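Cryptic loci regulator 2 (Schizosaccharomyces pombe 972h-, PDB 5IKJ) promotes heterochromatic transcriptional silencing in the SHREC repressor complex, acting upstream of histone deacetylases and helping to position nucleosomes. Local coordinates at residues A[238-246]-A[493-501]. Sequence-based numbering, arbitrary orientation.
Sequences WPSSYRLGE and GRWYEPWFV
R494 reaches from the end of strand 491-494 into the loop 238-246, which supplies partners at the edge and on one face of its guanidinium. At the edge, R494 NH2 donates to S241 O (3.2 Å), almost straight in line with the carbonyl, and R494 NH1 forms a salt bridge with E246, bonding to E246 OE1 (3.1 Å) on the syn side. The bend at chi3 (51°) in an otherwise extended outer chain turns the group to these acceptors. One face carries the guanidinium of R243, stacked with centres 3.6 Å apart and planes at 10°; the opposite face is covered by Y496 CE1 of R494's own segment. E246 is itself held by R243 N and K388 N, and a water donates to Y496 OH and, weakly, to E246 OE2.

Apolar contact is made by F500, whose CZ lies over one face of the Y242 ring, toward its rim, 3.3 Å from Y242 CZ, the rings inclined at 46°. Nearby, S240 OG makes a weak hydrogen bond to E497 OE1 (3.0 Å), while OE2 of that carboxylate bridges to R462.

A methionine in place of R494 would probably leave S241 O without this donor, E246 without its cationic mate in the salt bridge, and R243 without its stacking partner. The chemistry is consistent with a buried junction between the loop leading into strand 247-252 and the probably SH3-like Clr2 region, the stacked arginine charges being probably compensated by E246 and by D393, which bridges R243 NH1.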
# COMPACT_ATOMS: atom_id res chain seq x y z
N TRP A 238 9.35 -5.51 -1.13
CA TRP A 238 9.58 -6.89 -0.72
C TRP A 238 8.66 -7.82 -1.51
O TRP A 238 7.82 -8.52 -0.95
CB TRP A 238 9.35 -7.04 0.78
CG TRP A 238 9.86 -5.89 1.59
CD1 TRP A 238 9.11 -4.90 2.16
CD2 TRP A 238 11.23 -5.59 1.91
NE1 TRP A 238 9.93 -4.01 2.82
CE2 TRP A 238 11.23 -4.41 2.68
CE3 TRP A 238 12.45 -6.21 1.62
CZ2 TRP A 238 12.40 -3.83 3.16
CZ3 TRP A 238 13.61 -5.64 2.10
CH2 TRP A 238 13.58 -4.46 2.86
N PRO A 239 8.81 -7.84 -2.84
CA PRO A 239 7.82 -8.54 -3.67
C PRO A 239 7.90 -10.05 -3.62
O PRO A 239 6.87 -10.72 -3.78
CB PRO A 239 8.12 -8.01 -5.08
CG PRO A 239 9.56 -7.63 -5.04
CD PRO A 239 9.80 -7.11 -3.65
N SER A 240 9.09 -10.63 -3.43
CA SER A 240 9.24 -12.08 -3.43
C SER A 240 8.84 -12.59 -2.06
O SER A 240 9.67 -12.79 -1.17
CB SER A 240 10.66 -12.48 -3.79
OG SER A 240 10.71 -13.82 -4.27
N SER A 241 7.54 -12.81 -1.87
CA SER A 241 6.99 -13.05 -0.55
C SER A 241 5.55 -13.52 -0.68
O SER A 241 4.95 -13.45 -1.76
CB SER A 241 7.06 -11.78 0.31
OG SER A 241 6.36 -10.72 -0.32
N TYR A 242 5.01 -14.01 0.43
CA TYR A 242 3.59 -14.32 0.53
C TYR A 242 2.84 -13.11 1.08
O TYR A 242 3.39 -12.26 1.77
CB TYR A 242 3.37 -15.55 1.41
CG TYR A 242 3.91 -16.81 0.78
CD1 TYR A 242 3.12 -17.58 -0.06
CD2 TYR A 242 5.21 -17.23 1.01
CE1 TYR A 242 3.61 -18.73 -0.65
CE2 TYR A 242 5.71 -18.38 0.43
CZ TYR A 242 4.90 -19.13 -0.40
OH TYR A 242 5.40 -20.27 -0.98
N ARG A 243 1.55 -13.05 0.75
CA ARG A 243 0.78 -11.82 0.91
C ARG A 243 -0.35 -12.01 1.91
O ARG A 243 -0.91 -13.10 2.06
CB ARG A 243 0.24 -11.35 -0.45
CG ARG A 243 1.35 -10.98 -1.41
CD ARG A 243 0.87 -10.72 -2.82
NE ARG A 243 1.95 -10.16 -3.64
CZ ARG A 243 1.91 -10.05 -4.97
NH1 ARG A 243 0.85 -10.47 -5.65
NH2 ARG A 243 2.95 -9.53 -5.61
N LEU A 244 -0.67 -10.92 2.60
CA LEU A 244 -1.67 -10.94 3.66
C LEU A 244 -3.02 -11.38 3.11
O LEU A 244 -3.54 -10.79 2.16
CB LEU A 244 -1.77 -9.55 4.29
CG LEU A 244 -0.50 -9.06 4.97
CD1 LEU A 244 -0.61 -7.59 5.35
CD2 LEU A 244 -0.19 -9.90 6.20
N GLY A 245 -3.58 -12.43 3.72
CA GLY A 245 -4.86 -12.96 3.31
C GLY A 245 -4.80 -14.12 2.34
O GLY A 245 -5.85 -14.67 2.00
N GLU A 246 -3.61 -14.50 1.88
CA GLU A 246 -3.50 -15.59 0.93
C GLU A 246 -3.64 -16.94 1.63
O GLU A 246 -3.27 -17.10 2.79
CB GLU A 246 -2.16 -15.54 0.19
CG GLU A 246 -1.97 -14.33 -0.70
CD GLU A 246 -0.81 -14.50 -1.66
OE1 GLU A 246 -1.01 -14.27 -2.88
OE2 GLU A 246 0.29 -14.86 -1.21
N GLY A 493 -3.15 -16.58 -12.42
CA GLY A 493 -2.62 -16.51 -11.08
C GLY A 493 -1.40 -15.61 -11.04
O GLY A 493 -1.08 -14.92 -12.01
N ARG A 494 -0.74 -15.62 -9.88
CA ARG A 494 0.47 -14.85 -9.71
C ARG A 494 1.63 -15.45 -10.50
O ARG A 494 1.70 -16.66 -10.70
CB ARG A 494 0.87 -14.78 -8.24
CG ARG A 494 -0.04 -13.94 -7.35
CD ARG A 494 0.47 -13.95 -5.91
NE ARG A 494 1.88 -13.60 -5.84
CZ ARG A 494 2.59 -13.57 -4.72
NH1 ARG A 494 2.03 -13.87 -3.55
NH2 ARG A 494 3.87 -13.23 -4.76
N TRP A 495 2.53 -14.58 -10.94
CA TRP A 495 3.86 -14.99 -11.37
C TRP A 495 4.79 -14.94 -10.18
O TRP A 495 4.81 -13.95 -9.44
CB TRP A 495 4.36 -14.08 -12.49
CG TRP A 495 5.78 -14.34 -12.92
CD1 TRP A 495 6.20 -15.15 -13.93
CD2 TRP A 495 6.97 -13.77 -12.35
NE1 TRP A 495 7.57 -15.13 -14.03
CE2 TRP A 495 8.06 -14.29 -13.07
CE3 TRP A 495 7.21 -12.88 -11.30
CZ2 TRP A 495 9.38 -13.95 -12.77
CZ3 TRP A 495 8.52 -12.54 -11.00
CH2 TRP A 495 9.59 -13.07 -11.74
N TYR A 496 5.56 -16.01 -9.98
CA TYR A 496 6.49 -16.09 -8.87
C TYR A 496 7.92 -16.07 -9.38
O TYR A 496 8.22 -16.56 -10.48
CB TYR A 496 6.26 -17.36 -8.04
CG TYR A 496 4.91 -17.42 -7.36
CD1 TYR A 496 4.68 -16.72 -6.18
CD2 TYR A 496 3.88 -18.18 -7.89
CE1 TYR A 496 3.45 -16.78 -5.55
CE2 TYR A 496 2.65 -18.24 -7.26
CZ TYR A 496 2.44 -17.54 -6.10
OH TYR A 496 1.21 -17.59 -5.47
N GLU A 497 8.81 -15.49 -8.58
CA GLU A 497 10.22 -15.43 -8.94
C GLU A 497 10.73 -16.85 -9.20
O GLU A 497 10.22 -17.81 -8.61
CB GLU A 497 11.03 -14.75 -7.84
CG GLU A 497 10.73 -13.26 -7.67
CD GLU A 497 9.39 -12.99 -7.03
OE1 GLU A 497 8.75 -13.95 -6.55
OE2 GLU A 497 8.96 -11.81 -6.99
N PRO A 498 11.72 -17.01 -10.07
CA PRO A 498 12.08 -18.37 -10.51
C PRO A 498 12.56 -19.28 -9.38
O PRO A 498 12.40 -20.50 -9.48
CB PRO A 498 13.18 -18.13 -11.55
CG PRO A 498 13.74 -16.79 -11.22
CD PRO A 498 12.61 -15.99 -10.64
N TRP A 499 13.14 -18.71 -8.32
CA TRP A 499 13.56 -19.51 -7.17
C TRP A 499 12.42 -19.78 -6.20
O TRP A 499 12.59 -20.60 -5.28
CB TRP A 499 14.69 -18.81 -6.43
CG TRP A 499 14.29 -17.49 -5.84
CD1 TRP A 499 13.59 -17.28 -4.68
CD2 TRP A 499 14.57 -16.19 -6.37
NE1 TRP A 499 13.41 -15.94 -4.47
CE2 TRP A 499 14.00 -15.24 -5.49
CE3 TRP A 499 15.24 -15.73 -7.51
CZ2 TRP A 499 14.09 -13.87 -5.71
CZ3 TRP A 499 15.32 -14.37 -7.73
CH2 TRP A 499 14.75 -13.45 -6.83
N PHE A 500 11.27 -19.13 -6.38
CA PHE A 500 10.23 -19.14 -5.35
C PHE A 500 9.63 -20.53 -5.16
O PHE A 500 9.19 -20.86 -4.05
CB PHE A 500 9.14 -18.14 -5.72
CG PHE A 500 8.20 -17.81 -4.60
CD1 PHE A 500 8.54 -16.87 -3.65
CD2 PHE A 500 6.97 -18.45 -4.50
CE1 PHE A 500 7.67 -16.57 -2.61
CE2 PHE A 500 6.11 -18.15 -3.47
CZ PHE A 500 6.46 -17.21 -2.53
N VAL A 501 9.59 -21.35 -6.21
CA VAL A 501 8.89 -22.63 -6.16
C VAL A 501 9.72 -23.66 -6.91
O VAL A 501 9.81 -23.61 -8.14
CB VAL A 501 7.48 -22.55 -6.75
CG1 VAL A 501 6.68 -23.79 -6.38
CG2 VAL A 501 6.77 -21.29 -6.29
O HOH W 1 0.70 -17.44 -2.56